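Local coordinates for xylooligosaccharide oxidase (Myceliophthora thermophila, PDB 5L6G), which oxidises the C1 hydroxyl of xylose and xylooligosaccharides to lactones with a bicovalently bound FAD, passing the electrons to molecular oxygen to give hydrogen peroxide, at residues Gly161-Phe169 against Trp445-Asp453; Glu340-Ala351 against Arg406-Ser417. All blocks are in the same frame, centred on the assembly; numbering follows the deposited sequence.

How the interactions relate
Both contacts lie deep in one chain, with centres about 11 Å apart, and both reach the same xylose beside the flavin. Along the sequence interaction 2 is nested inside interaction 1: 340-351 and 406-417 fall between 161-169, in the FAD-binding PCMH-type region, and 445-453, in the berberine-like region. Strand 341-349 is flanked by 409-417 and by the short strand 445-446, which puts parts of both contacts in one antiparallel sheet. Direct bonds join them as well, since Asp453 forms a salt bridge with Lys345 and probably a hydrogen bond with Tyr343. The flavin is thus held from interaction 1, while the sheet of interaction 2 brings Glu412 to the sugar.

Interaction 1 of 2, residues Gly161-Phe169 against Trp445-Asp453; sequences GGHSLHGGF and WGMYINYAD. With FAD (flavin-adenine dinucleotide), chain D; XYP (beta-D-xylopyranose), chain H.
Tyr448 and Asn450 meet Gly162-Gly168 where the C-terminal berberine-like segment closes on the FAD-binding PCMH-type fold, along helix 160-165 and the loop that follows. Two hydrogen bonds join the segments. Asn450 ND2 donates to His163 O at 3.0 Å, on a lone pair and with the acceptor near the amide plane. Its other N-H goes to Tyr448 OH, so both protons are used and the amide is fixed against flipping; OD1 accordingly faces the cofactor and accepts from FAD O4'. Gly168 N donates to Tyr448 OH at 2.8 Å, in the plane of the phenol ring at its edge. Gripped by these two N-H groups, the hydroxyl donates in turn to FAD O2, a very short bond of 2.5 Å. Phe169 N reaches the same flavin oxygen. Within 161-169, an almost straight bond (179°) from His166 ND1 to Gly162 O holds that imidazole.

The packing part is small: Ile449 CG2 lies 3.5 Å from His166 CD2, obliquely to the ring.

Ligand bonds flank the flavin. His163 CG, anti to the backbone N (chi1 -175°), turns the imidazole to the cofactor and brings ND1 within 2.8 Å of the ribityl hydroxyl FAD O2', a hydrogen bond. On the other face of the flavin, substrate-binding Tyr451 is hydrogen-bonded through OH to XYP O1, a very short 2.5 Å.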
loop_
_atom_site.group_PDB
_atom_site.type_symbol
_atom_site.label_atom_id
_atom_site.label_comp_id
_atom_site.label_asym_id
_atom_site.label_seq_id
_atom_site.Cartn_x
_atom_site.Cartn_y
_atom_site.Cartn_z
ATOM N N GLY A 161 6.239 5.992 -4.250
ATOM C CA GLY A 161 5.475 6.066 -5.483
ATOM C C GLY A 161 4.231 5.212 -5.479
ATOM O O GLY A 161 3.096 5.723 -5.563
ATOM N N GLY A 162 4.409 3.909 -5.362
ATOM C CA GLY A 162 3.254 3.011 -5.408
ATOM C C GLY A 162 2.447 3.124 -4.136
ATOM O O GLY A 162 1.219 3.042 -4.123
ATOM N N HIS A 163 3.147 3.321 -3.042
ATOM C CA HIS A 163 2.496 3.328 -1.759
ATOM C C HIS A 163 1.506 4.475 -1.626
ATOM O O HIS A 163 0.330 4.234 -1.324
ATOM C CB HIS A 163 3.565 3.360 -0.674
ATOM C CG HIS A 163 3.030 3.241 0.710
ATOM N ND1 HIS A 163 2.620 2.046 1.260
ATOM C CD2 HIS A 163 2.894 4.174 1.681
ATOM C CE1 HIS A 163 2.241 2.255 2.508
ATOM N NE2 HIS A 163 2.418 3.535 2.789
ATOM N N SER A 164 1.964 5.709 -1.837
ATOM C CA SER A 164 1.142 6.899 -1.544
ATOM C C SER A 164 0.055 7.113 -2.584
ATOM O O SER A 164 -0.945 7.750 -2.309
ATOM C CB SER A 164 1.989 8.171 -1.415
ATOM O OG SER A 164 2.561 8.558 -2.658
ATOM N N LEU A 165 0.245 6.569 -3.772
ATOM C CA LEU A 165 -0.708 6.799 -4.847
ATOM C C LEU A 165 -1.901 5.858 -4.802
ATOM O O LEU A 165 -2.880 6.082 -5.505
ATOM C CB LEU A 165 -0.027 6.736 -6.221
ATOM C CG LEU A 165 0.966 7.874 -6.511
ATOM C CD1 LEU A 165 1.681 7.603 -7.820
ATOM C CD2 LEU A 165 0.295 9.246 -6.505
ATOM N N HIS A 166 -1.837 4.833 -3.975
ATOM C CA HIS A 166 -2.964 3.931 -3.846
ATOM C C HIS A 166 -3.487 3.770 -2.447
ATOM O O HIS A 166 -4.319 2.889 -2.215
ATOM C CB HIS A 166 -2.593 2.577 -4.384
ATOM C CG HIS A 166 -2.041 2.639 -5.765
ATOM N ND1 HIS A 166 -0.703 2.822 -6.014
ATOM C CD2 HIS A 166 -2.646 2.579 -6.969
ATOM C CE1 HIS A 166 -0.503 2.857 -7.321
ATOM N NE2 HIS A 166 -1.664 2.697 -7.920
ATOM N N GLY A 167 -3.006 4.592 -1.517
ATOM C CA GLY A 167 -3.518 4.552 -0.144
ATOM C C GLY A 167 -2.342 4.682 0.813
ATOM O O GLY A 167 -1.734 5.758 0.899
ATOM N N GLY A 168 -2.012 3.579 1.490
ATOM C CA GLY A 168 -0.851 3.505 2.350
ATOM C C GLY A 168 -1.232 3.596 3.812
ATOM O O GLY A 168 -1.379 4.681 4.353
ATOM N N PHE A 169 -1.383 2.433 4.436
ATOM C CA PHE A 169 -1.903 2.281 5.776
ATOM C C PHE A 169 -0.790 1.760 6.692
ATOM O O PHE A 169 -0.110 0.767 6.367
ATOM C CB PHE A 169 -3.042 1.257 5.771
ATOM C CG PHE A 169 -3.744 1.159 7.088
ATOM C CD1 PHE A 169 -3.229 0.355 8.113
ATOM C CD2 PHE A 169 -4.895 1.873 7.312
ATOM C CE1 PHE A 169 -3.873 0.282 9.342
ATOM C CE2 PHE A 169 -5.536 1.810 8.540
ATOM C CZ PHE A 169 -5.015 1.023 9.554
ATOM N N TRP A 445 -17.910 -4.768 0.474
ATOM C CA TRP A 445 -16.517 -5.165 0.425
ATOM C C TRP A 445 -15.845 -4.661 -0.824
ATOM O O TRP A 445 -16.487 -4.417 -1.854
ATOM C CB TRP A 445 -16.351 -6.691 0.556
ATOM C CG TRP A 445 -16.849 -7.474 -0.615
ATOM C CD1 TRP A 445 -18.113 -7.922 -0.821
ATOM C CD2 TRP A 445 -16.086 -7.888 -1.750
ATOM N NE1 TRP A 445 -18.195 -8.594 -2.022
ATOM C CE2 TRP A 445 -16.954 -8.605 -2.600
ATOM C CE3 TRP A 445 -14.746 -7.734 -2.122
ATOM C CZ2 TRP A 445 -16.534 -9.154 -3.815
ATOM C CZ3 TRP A 445 -14.317 -8.304 -3.321
ATOM C CH2 TRP A 445 -15.225 -8.993 -4.163
ATOM N N GLY A 446 -14.537 -4.485 -0.696
ATOM C CA GLY A 446 -13.682 -4.159 -1.821
ATOM C C GLY A 446 -12.323 -4.775 -1.598
ATOM O O GLY A 446 -12.145 -5.590 -0.694
ATOM N N MET A 447 -11.361 -4.388 -2.424
ATOM C CA MET A 447 -9.998 -4.866 -2.290
ATOM C C MET A 447 -9.031 -3.710 -2.479
ATOM O O MET A 447 -9.418 -2.646 -2.930
ATOM C CB MET A 447 -9.732 -5.995 -3.285
ATOM C CG MET A 447 -10.392 -7.300 -2.856
ATOM S SD MET A 447 -10.319 -8.622 -4.081
ATOM C CE MET A 447 -10.905 -10.012 -3.117
ATOM N N TYR A 448 -7.778 -3.942 -2.133
ATOM C CA TYR A 448 -6.813 -2.874 -1.922
ATOM C C TYR A 448 -5.586 -3.153 -2.736
ATOM O O TYR A 448 -4.841 -4.081 -2.447
ATOM C CB TYR A 448 -6.466 -2.835 -0.440
ATOM C CG TYR A 448 -5.408 -1.859 0.016
ATOM C CD1 TYR A 448 -5.450 -0.531 -0.336
ATOM C CD2 TYR A 448 -4.402 -2.265 0.870
ATOM C CE1 TYR A 448 -4.495 0.368 0.127
ATOM C CE2 TYR A 448 -3.453 -1.382 1.353
ATOM C CZ TYR A 448 -3.509 -0.066 0.998
ATOM O OH TYR A 448 -2.539 0.797 1.473
ATOM N N ILE A 449 -5.391 -2.342 -3.765
ATOM C CA ILE A 449 -4.341 -2.570 -4.761
ATOM C C ILE A 449 -2.903 -2.438 -4.227
ATOM O O ILE A 449 -1.970 -2.915 -4.858
ATOM C CB ILE A 449 -4.586 -1.689 -6.020
ATOM C CG1 ILE A 449 -3.813 -2.233 -7.222
ATOM C CG2 ILE A 449 -4.283 -0.228 -5.737
ATOM C CD1 ILE A 449 -4.053 -1.448 -8.496
ATOM N N ASN A 450 -2.701 -1.833 -3.052
ATOM C CA ASN A 450 -1.394 -1.897 -2.444
ATOM C C ASN A 450 -1.033 -3.313 -2.002
ATOM O O ASN A 450 0.123 -3.594 -1.732
ATOM C CB ASN A 450 -1.246 -0.872 -1.326
ATOM C CG ASN A 450 -0.730 0.456 -1.842
ATOM O OD1 ASN A 450 -0.229 0.526 -2.958
ATOM N ND2 ASN A 450 -0.842 1.504 -1.035
ATOM N N TYR A 451 -2.020 -4.209 -1.957
ATOM C CA TYR A 451 -1.768 -5.657 -1.884
ATOM C C TYR A 451 -2.312 -6.319 -3.176
ATOM O O TYR A 451 -3.264 -7.122 -3.175
ATOM C CB TYR A 451 -2.404 -6.259 -0.652
ATOM C CG TYR A 451 -2.006 -5.595 0.648
ATOM C CD1 TYR A 451 -0.690 -5.286 0.923
ATOM C CD2 TYR A 451 -2.957 -5.245 1.588
ATOM C CE1 TYR A 451 -0.329 -4.671 2.119
ATOM C CE2 TYR A 451 -2.599 -4.610 2.769
ATOM C CZ TYR A 451 -1.290 -4.326 3.024
ATOM O OH TYR A 451 -0.924 -3.697 4.204
ATOM N N ALA A 452 -1.662 -5.974 -4.266
ATOM C CA ALA A 452 -2.151 -6.295 -5.592
ATOM C C ALA A 452 -2.263 -7.795 -5.792
ATOM O O ALA A 452 -1.327 -8.526 -5.523
ATOM C CB ALA A 452 -1.245 -5.697 -6.644
ATOM N N ASP A 453 -3.426 -8.223 -6.253
ATOM C CA ASP A 453 -3.749 -9.636 -6.378
ATOM C C ASP A 453 -3.944 -9.944 -7.863
ATOM O O ASP A 453 -5.001 -9.687 -8.416
ATOM C CB ASP A 453 -5.023 -9.895 -5.573
ATOM C CG ASP A 453 -5.567 -11.297 -5.749
ATOM O OD1 ASP A 453 -4.983 -12.092 -6.521
ATOM O OD2 ASP A 453 -6.604 -11.572 -5.122
HETATM P PA FAD D . 6.182 -0.397 -7.273
HETATM O O1A FAD D . 7.426 0.357 -7.684
HETATM O O2A FAD D . 6.146 -1.856 -7.598
HETATM O O5B FAD D . 4.899 0.371 -7.758
HETATM C C5B FAD D . 3.563 -0.068 -7.493
HETATM C C4B FAD D . 2.614 0.549 -8.496
HETATM O O4B FAD D . 2.677 1.973 -8.392
HETATM C C3B FAD D . 2.973 0.208 -9.933
HETATM O O3B FAD D . 1.796 0.172 -10.712
HETATM C C2B FAD D . 3.815 1.380 -10.366
HETATM O O2B FAD D . 3.878 1.549 -11.777
HETATM C C1B FAD D . 3.133 2.516 -9.637
HETATM N N9A FAD D . 4.073 3.614 -9.401
HETATM C C8A FAD D . 5.247 3.580 -8.777
HETATM N N7A FAD D . 5.830 4.803 -8.783
HETATM C C5A FAD D . 4.976 5.605 -9.418
HETATM C C6A FAD D . 4.985 7.015 -9.801
HETATM N N6A FAD D . 6.052 7.745 -9.424
HETATM N N1A FAD D . 3.931 7.478 -10.504
HETATM C C2A FAD D . 2.881 6.727 -10.845
HETATM N N3A FAD D . 2.808 5.402 -10.519
HETATM C C4A FAD D . 3.826 4.828 -9.821
HETATM N N1 FAD D . 1.133 -1.299 2.121
HETATM C C2 FAD D . 0.424 -0.660 3.105
HETATM O O2 FAD D . -0.619 -0.022 2.791
HETATM N N3 FAD D . 0.850 -0.678 4.392
HETATM C C4 FAD D . 1.985 -1.309 4.778
HETATM O O4 FAD D . 2.394 -1.336 5.973
HETATM C C4X FAD D . 2.800 -2.027 3.774
HETATM N N5 FAD D . 3.953 -2.693 4.072
HETATM C C5X FAD D . 4.722 -3.335 3.115
HETATM C C6 FAD D . 5.921 -3.991 3.427
HETATM C C7 FAD D . 6.648 -4.641 2.416
HETATM C C7M FAD D . 7.922 -5.354 2.799
HETATM C C8 FAD D . 6.190 -4.604 0.984
HETATM C C8M FAD D . 6.999 -5.237 -0.143
HETATM C C9 FAD D . 5.005 -3.934 0.699
HETATM C C9A FAD D . 4.242 -3.313 1.705
HETATM N N10 FAD D . 3.020 -2.645 1.427
HETATM C C10 FAD D . 2.269 -1.989 2.405
HETATM C "C1'" FAD D . 2.467 -2.578 0.079
HETATM C "C2'" FAD D . 2.898 -1.349 -0.656
HETATM O "O2'" FAD D . 2.106 -0.263 -0.167
HETATM C "C3'" FAD D . 2.554 -1.588 -2.116
HETATM O "O3'" FAD D . 3.200 -2.766 -2.612
HETATM C "C4'" FAD D . 3.002 -0.368 -2.924
HETATM O "O4'" FAD D . 2.128 -0.213 -4.051
HETATM C "C5'" FAD D . 4.442 -0.538 -3.337
HETATM O "O5'" FAD D . 4.972 0.722 -3.757
HETATM P P FAD D . 6.339 0.704 -4.545
HETATM O O1P FAD D . 6.660 2.060 -5.088
HETATM O O2P FAD D . 7.391 0.033 -3.720
HETATM O O3P FAD D . 6.027 -0.389 -5.674
HETATM O O1 XYP H . 0.611 -4.585 5.946
HETATM C C1 XYP H . 1.999 -4.897 5.850
HETATM C C2 XYP H . 2.540 -5.204 7.245
HETATM C C3 XYP H . 3.965 -5.739 7.177
HETATM C C4 XYP H . 4.042 -6.912 6.205
HETATM C C5 XYP H . 3.455 -6.530 4.840
HETATM O O2 XYP H . 2.513 -3.994 8.001
HETATM O O3 XYP H . 4.444 -6.076 8.491
HETATM O O4 XYP H . 5.409 -7.282 5.992
HETATM O O5 XYP H . 2.140 -5.997 4.965
#

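Interaction 2 of 2, residues Glu340-Ala351 against Arg406-Ser417; sequences ETFYSKSLVTSA and RHLFLYELYDRS. With XYP (beta-D-xylopyranose), chain H.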
loop_
_atom_site.group_PDB
_atom_site.type_symbol
_atom_site.label_atom_id
_atom_site.label_comp_id
_atom_site.label_asym_id
_atom_site.label_seq_id
_atom_site.Cartn_x
_atom_site.Cartn_y
_atom_site.Cartn_z
ATOM N N GLU A 340 10.646 -12.021 -1.645
ATOM C CA GLU A 340 9.969 -13.196 -1.098
ATOM C C GLU A 340 9.182 -13.852 -2.202
ATOM O O GLU A 340 8.960 -13.247 -3.274
ATOM C CB GLU A 340 9.019 -12.819 0.045
ATOM C CG GLU A 340 9.712 -12.088 1.171
ATOM C CD GLU A 340 8.805 -11.710 2.311
ATOM O OE1 GLU A 340 7.601 -12.045 2.322
ATOM O OE2 GLU A 340 9.321 -11.049 3.226
ATOM N N THR A 341 8.777 -15.092 -1.959
ATOM C CA THR A 341 7.949 -15.833 -2.910
ATOM C C THR A 341 6.613 -16.053 -2.244
ATOM O O THR A 341 6.542 -16.678 -1.196
ATOM C CB THR A 341 8.571 -17.184 -3.267
ATOM O OG1 THR A 341 9.886 -16.972 -3.803
ATOM C CG2 THR A 341 7.733 -17.936 -4.288
ATOM N N PHE A 342 5.545 -15.559 -2.848
ATOM C CA PHE A 342 4.263 -15.583 -2.176
ATOM C C PHE A 342 3.085 -15.323 -3.115
ATOM O O PHE A 342 3.252 -14.877 -4.275
ATOM C CB PHE A 342 4.260 -14.541 -1.043
ATOM C CG PHE A 342 4.377 -13.119 -1.537
ATOM C CD1 PHE A 342 5.615 -12.583 -1.846
ATOM C CD2 PHE A 342 3.251 -12.332 -1.721
ATOM C CE1 PHE A 342 5.728 -11.282 -2.327
ATOM C CE2 PHE A 342 3.365 -11.018 -2.187
ATOM C CZ PHE A 342 4.603 -10.504 -2.491
ATOM N N TYR A 343 1.896 -15.608 -2.573
ATOM C CA TYR A 343 0.633 -15.138 -3.119
ATOM C C TYR A 343 -0.052 -14.328 -2.036
ATOM O O TYR A 343 0.104 -14.631 -0.876
ATOM C CB TYR A 343 -0.264 -16.297 -3.560
ATOM C CG TYR A 343 -1.590 -15.838 -4.122
ATOM C CD1 TYR A 343 -1.646 -14.903 -5.126
ATOM C CD2 TYR A 343 -2.793 -16.355 -3.663
ATOM C CE1 TYR A 343 -2.853 -14.473 -5.657
ATOM C CE2 TYR A 343 -4.011 -15.939 -4.193
ATOM C CZ TYR A 343 -4.028 -14.990 -5.198
ATOM O OH TYR A 343 -5.219 -14.540 -5.749
ATOM N N SER A 344 -0.780 -13.289 -2.426
ATOM C CA SER A 344 -1.459 -12.451 -1.451
ATOM C C SER A 344 -2.794 -11.964 -1.963
ATOM O O SER A 344 -3.008 -11.833 -3.167
ATOM C CB SER A 344 -0.567 -11.274 -1.057
ATOM O OG SER A 344 -1.242 -10.355 -0.229
ATOM N N LYS A 345 -3.716 -11.767 -1.030
ATOM C CA LYS A 345 -5.007 -11.186 -1.328
ATOM C C LYS A 345 -5.276 -10.111 -0.289
ATOM O O LYS A 345 -4.571 -9.994 0.747
ATOM C CB LYS A 345 -6.114 -12.246 -1.317
ATOM C CG LYS A 345 -5.954 -13.345 -2.351
ATOM C CD LYS A 345 -7.173 -14.262 -2.464
ATOM C CE LYS A 345 -8.297 -13.699 -3.327
ATOM N NZ LYS A 345 -8.080 -13.765 -4.804
ATOM N N SER A 346 -6.270 -9.291 -0.594
ATOM C CA SER A 346 -6.724 -8.290 0.330
ATOM C C SER A 346 -8.230 -8.235 0.355
ATOM O O SER A 346 -8.926 -8.850 -0.489
ATOM C CB SER A 346 -6.185 -6.932 -0.116
ATOM O OG SER A 346 -6.914 -6.449 -1.219
ATOM N N LEU A 347 -8.728 -7.491 1.330
ATOM C CA LEU A 347 -10.113 -7.175 1.430
ATOM C C LEU A 347 -10.253 -5.889 2.222
ATOM O O LEU A 347 -9.390 -5.526 3.035
ATOM C CB LEU A 347 -10.888 -8.262 2.194
ATOM C CG LEU A 347 -11.555 -9.425 1.479
ATOM C CD1 LEU A 347 -12.204 -10.291 2.547
ATOM C CD2 LEU A 347 -12.601 -8.987 0.493
ATOM N N VAL A 348 -11.362 -5.222 1.947
ATOM C CA VAL A 348 -11.915 -4.189 2.800
ATOM C C VAL A 348 -13.334 -4.655 3.059
ATOM O O VAL A 348 -14.034 -5.069 2.132
ATOM C CB VAL A 348 -11.934 -2.832 2.096
ATOM C CG1 VAL A 348 -12.621 -1.777 2.959
ATOM C CG2 VAL A 348 -10.508 -2.404 1.770
ATOM N N THR A 349 -13.751 -4.656 4.315
ATOM C CA THR A 349 -15.095 -5.063 4.638
ATOM C C THR A 349 -15.706 -4.112 5.671
ATOM O O THR A 349 -15.011 -3.387 6.400
ATOM C CB THR A 349 -15.201 -6.505 5.222
ATOM O OG1 THR A 349 -14.781 -6.526 6.598
ATOM C CG2 THR A 349 -14.457 -7.570 4.430
ATOM N N SER A 350 -17.024 -4.153 5.715
ATOM C CA SER A 350 -17.796 -3.632 6.835
ATOM C C SER A 350 -17.594 -4.540 8.042
ATOM O O SER A 350 -16.783 -5.466 8.009
ATOM C CB SER A 350 -19.271 -3.631 6.435
ATOM O OG SER A 350 -19.683 -4.957 6.103
ATOM N N ALA A 351 -18.340 -4.288 9.112
ATOM C CA ALA A 351 -18.520 -5.321 10.129
ATOM C C ALA A 351 -19.072 -6.579 9.439
ATOM O O ALA A 351 -19.732 -6.505 8.413
ATOM C CB ALA A 351 -19.445 -4.853 11.231
ATOM N N ARG A 406 -18.987 1.514 6.741
ATOM C CA ARG A 406 -18.946 0.532 5.659
ATOM C C ARG A 406 -17.523 -0.023 5.451
ATOM O O ARG A 406 -17.336 -1.183 5.040
ATOM C CB ARG A 406 -19.472 1.192 4.375
ATOM C CG ARG A 406 -19.712 0.283 3.176
ATOM C CD ARG A 406 -20.150 1.118 1.969
ATOM N NE ARG A 406 -21.473 1.716 2.173
ATOM C CZ ARG A 406 -22.625 1.050 2.057
ATOM N NH1 ARG A 406 -22.635 -0.242 1.734
ATOM N NH2 ARG A 406 -23.784 1.675 2.271
ATOM N N HIS A 407 -16.524 0.805 5.748
ATOM C CA HIS A 407 -15.133 0.429 5.561
ATOM C C HIS A 407 -14.493 0.393 6.915
ATOM O O HIS A 407 -13.857 1.340 7.357
ATOM C CB HIS A 407 -14.471 1.406 4.601
ATOM C CG HIS A 407 -15.178 1.458 3.290
ATOM N ND1 HIS A 407 -15.697 2.616 2.765
ATOM C CD2 HIS A 407 -15.538 0.464 2.443
ATOM C CE1 HIS A 407 -16.299 2.344 1.619
ATOM N NE2 HIS A 407 -16.206 1.048 1.396
ATOM N N LEU A 408 -14.705 -0.736 7.572
ATOM C CA LEU A 408 -14.345 -0.894 8.968
ATOM C C LEU A 408 -13.005 -1.578 9.144
ATOM O O LEU A 408 -12.260 -1.240 10.078
ATOM C CB LEU A 408 -15.398 -1.744 9.646
ATOM C CG LEU A 408 -15.291 -1.809 11.161
ATOM C CD1 LEU A 408 -15.342 -0.423 11.787
ATOM C CD2 LEU A 408 -16.398 -2.693 11.712
ATOM N N PHE A 409 -12.734 -2.559 8.271
ATOM C CA PHE A 409 -11.547 -3.407 8.360
ATOM C C PHE A 409 -10.855 -3.464 7.014
ATOM O O PHE A 409 -11.501 -3.563 5.972
ATOM C CB PHE A 409 -11.888 -4.858 8.723
ATOM C CG PHE A 409 -12.442 -5.036 10.102
ATOM C CD1 PHE A 409 -11.748 -4.571 11.204
ATOM C CD2 PHE A 409 -13.657 -5.669 10.294
ATOM C CE1 PHE A 409 -12.244 -4.747 12.470
ATOM C CE2 PHE A 409 -14.173 -5.822 11.556
ATOM C CZ PHE A 409 -13.460 -5.374 12.653
ATOM N N LEU A 410 -9.534 -3.430 7.075
ATOM C CA LEU A 410 -8.661 -3.707 5.956
ATOM C C LEU A 410 -7.857 -4.958 6.249
ATOM O O LEU A 410 -7.337 -5.161 7.363
ATOM C CB LEU A 410 -7.728 -2.525 5.739
ATOM C CG LEU A 410 -6.575 -2.634 4.769
ATOM C CD1 LEU A 410 -7.142 -2.794 3.373
ATOM C CD2 LEU A 410 -5.673 -1.397 4.876
ATOM N N TYR A 411 -7.714 -5.791 5.234
ATOM C CA TYR A 411 -7.093 -7.085 5.407
ATOM C C TYR A 411 -5.958 -7.300 4.429
ATOM O O TYR A 411 -6.060 -6.920 3.253
ATOM C CB TYR A 411 -8.087 -8.197 5.142
ATOM C CG TYR A 411 -9.377 -8.186 5.924
ATOM C CD1 TYR A 411 -10.381 -7.259 5.644
ATOM C CD2 TYR A 411 -9.624 -9.138 6.890
ATOM C CE1 TYR A 411 -11.595 -7.280 6.290
ATOM C CE2 TYR A 411 -10.839 -9.177 7.554
ATOM C CZ TYR A 411 -11.825 -8.250 7.252
ATOM O OH TYR A 411 -13.031 -8.268 7.906
ATOM N N GLU A 412 -4.905 -7.944 4.927
ATOM C CA GLU A 412 -3.866 -8.490 4.099
ATOM C C GLU A 412 -3.833 -9.993 4.377
ATOM O O GLU A 412 -3.730 -10.400 5.535
ATOM C CB GLU A 412 -2.499 -7.893 4.423
ATOM C CG GLU A 412 -1.421 -8.350 3.450
ATOM C CD GLU A 412 -0.039 -7.816 3.783
ATOM O OE1 GLU A 412 0.153 -7.212 4.876
ATOM O OE2 GLU A 412 0.867 -8.036 2.949
ATOM N N LEU A 413 -3.929 -10.787 3.314
ATOM C CA LEU A 413 -3.788 -12.232 3.395
ATOM C C LEU A 413 -2.562 -12.608 2.589
ATOM O O LEU A 413 -2.429 -12.230 1.443
ATOM C CB LEU A 413 -5.021 -12.971 2.867
ATOM C CG LEU A 413 -6.399 -12.729 3.512
ATOM C CD1 LEU A 413 -7.042 -11.456 3.009
ATOM C CD2 LEU A 413 -7.338 -13.902 3.256
ATOM N N TYR A 414 -1.658 -13.357 3.205
ATOM C CA TYR A 414 -0.316 -13.529 2.662
ATOM C C TYR A 414 0.079 -14.977 2.786
ATOM O O TYR A 414 -0.012 -15.555 3.862
ATOM C CB TYR A 414 0.648 -12.652 3.443
ATOM C CG TYR A 414 1.933 -12.271 2.750
ATOM C CD1 TYR A 414 2.017 -11.099 2.009
ATOM C CD2 TYR A 414 3.085 -13.026 2.898
ATOM C CE1 TYR A 414 3.198 -10.716 1.397
ATOM C CE2 TYR A 414 4.279 -12.641 2.286
ATOM C CZ TYR A 414 4.319 -11.473 1.548
ATOM O OH TYR A 414 5.483 -11.050 0.965
ATOM N N ASP A 415 0.551 -15.560 1.693
ATOM C CA ASP A 415 0.818 -17.002 1.636
ATOM C C ASP A 415 2.190 -17.175 0.982
ATOM O O ASP A 415 2.325 -17.033 -0.227
ATOM C CB ASP A 415 -0.308 -17.680 0.852
ATOM C CG ASP A 415 -0.070 -19.150 0.589
ATOM O OD1 ASP A 415 0.861 -19.760 1.199
ATOM O OD2 ASP A 415 -0.841 -19.709 -0.255
ATOM N N ARG A 416 3.200 -17.437 1.806
ATOM C CA ARG A 416 4.605 -17.340 1.409
ATOM C C ARG A 416 5.223 -18.727 1.391
ATOM O O ARG A 416 4.995 -19.507 2.315
ATOM C CB ARG A 416 5.370 -16.469 2.407
ATOM C CG ARG A 416 6.863 -16.388 2.152
ATOM C CD ARG A 416 7.559 -15.565 3.222
ATOM N NE ARG A 416 8.985 -15.416 2.936
ATOM C CZ ARG A 416 9.840 -14.773 3.730
ATOM N NH1 ARG A 416 9.436 -14.234 4.877
ATOM N NH2 ARG A 416 11.117 -14.703 3.397
ATOM N N SER A 417 5.975 -19.038 0.345
ATOM C CA SER A 417 6.702 -20.304 0.298
ATOM C C SER A 417 8.194 -20.017 0.332
ATOM O O SER A 417 8.625 -18.968 -0.159
ATOM C CB SER A 417 6.350 -21.093 -0.972
ATOM O OG SER A 417 6.658 -20.372 -2.142
HETATM O O1 XYP H . 0.611 -4.585 5.946
HETATM C C1 XYP H . 1.999 -4.897 5.850
HETATM C C2 XYP H . 2.540 -5.204 7.245
HETATM C C3 XYP H . 3.965 -5.739 7.177
HETATM C C4 XYP H . 4.042 -6.912 6.205
HETATM C C5 XYP H . 3.455 -6.530 4.840
HETATM O O2 XYP H . 2.513 -3.994 8.001
HETATM O O3 XYP H . 4.444 -6.076 8.491
HETATM O O4 XYP H . 5.409 -7.282 5.992
HETATM O O5 XYP H . 2.140 -5.997 4.965
HETATM O O HOH W 1 9.758 -16.550 0.462
#
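Strands 341-349 and 409-417 are antiparallel neighbours in the large antiparallel sheet that contributes Glu412 and Arg272 to the substrate site, their axes 4.5 Å apart at closest approach and their directions at 163°. Hydrogen-bonded pairs such as Tyr343-Asp415 and Lys345-Leu413 set the register. Leu413 O accepts twice, from Lys345 N and from Ser344 OG, the two donors approaching from opposite faces of its plane. A classic beta bulge lies at the Thr349 end of the pairing: Leu408 N and Phe409 N both donate to Thr349 O.

On the face bearing Phe342 and Tyr414 the rings form an offset stack, centroids 4.4 Å apart and planes at 15°. The offset sets Tyr414 OH above the centre of the Phe342 ring, from where it donates to Glu340 OE1 at 2.7 Å, entering above the carboxylate plane. That carboxylate also lies flat over the Arg416 guanidinium, planes 3° apart. Glu340 OE2 is 3.6 Å from Arg416 NH1 and well out of the guanidinium plane, a salt bridge of charges alone, while Arg416 NE donates to a water.

On the opposite face Tyr411 OH donates to Thr349 OG1 at 2.8 Å, with its ring beside Leu347 CB. Thr349 OG1 passes its own proton to Ser350 O. A phenylalanine in place of Tyr411 would probably leave Thr349 OG1 without its donor and weaken the tie between the strands near the bulge.

Glu412, CG anti to its N and the chain extended, reaches from the Phe342 face toward the xylose, with OE2 hydrogen-bonded to Tyr96 OH. This substrate-binding carboxylate is thus carried between two bonded neighbours, Leu413 paired with Lys345 and Tyr411 N with Leu347 O, while Tyr96, itself in the xylose pocket, would restrain the rotation of its far end.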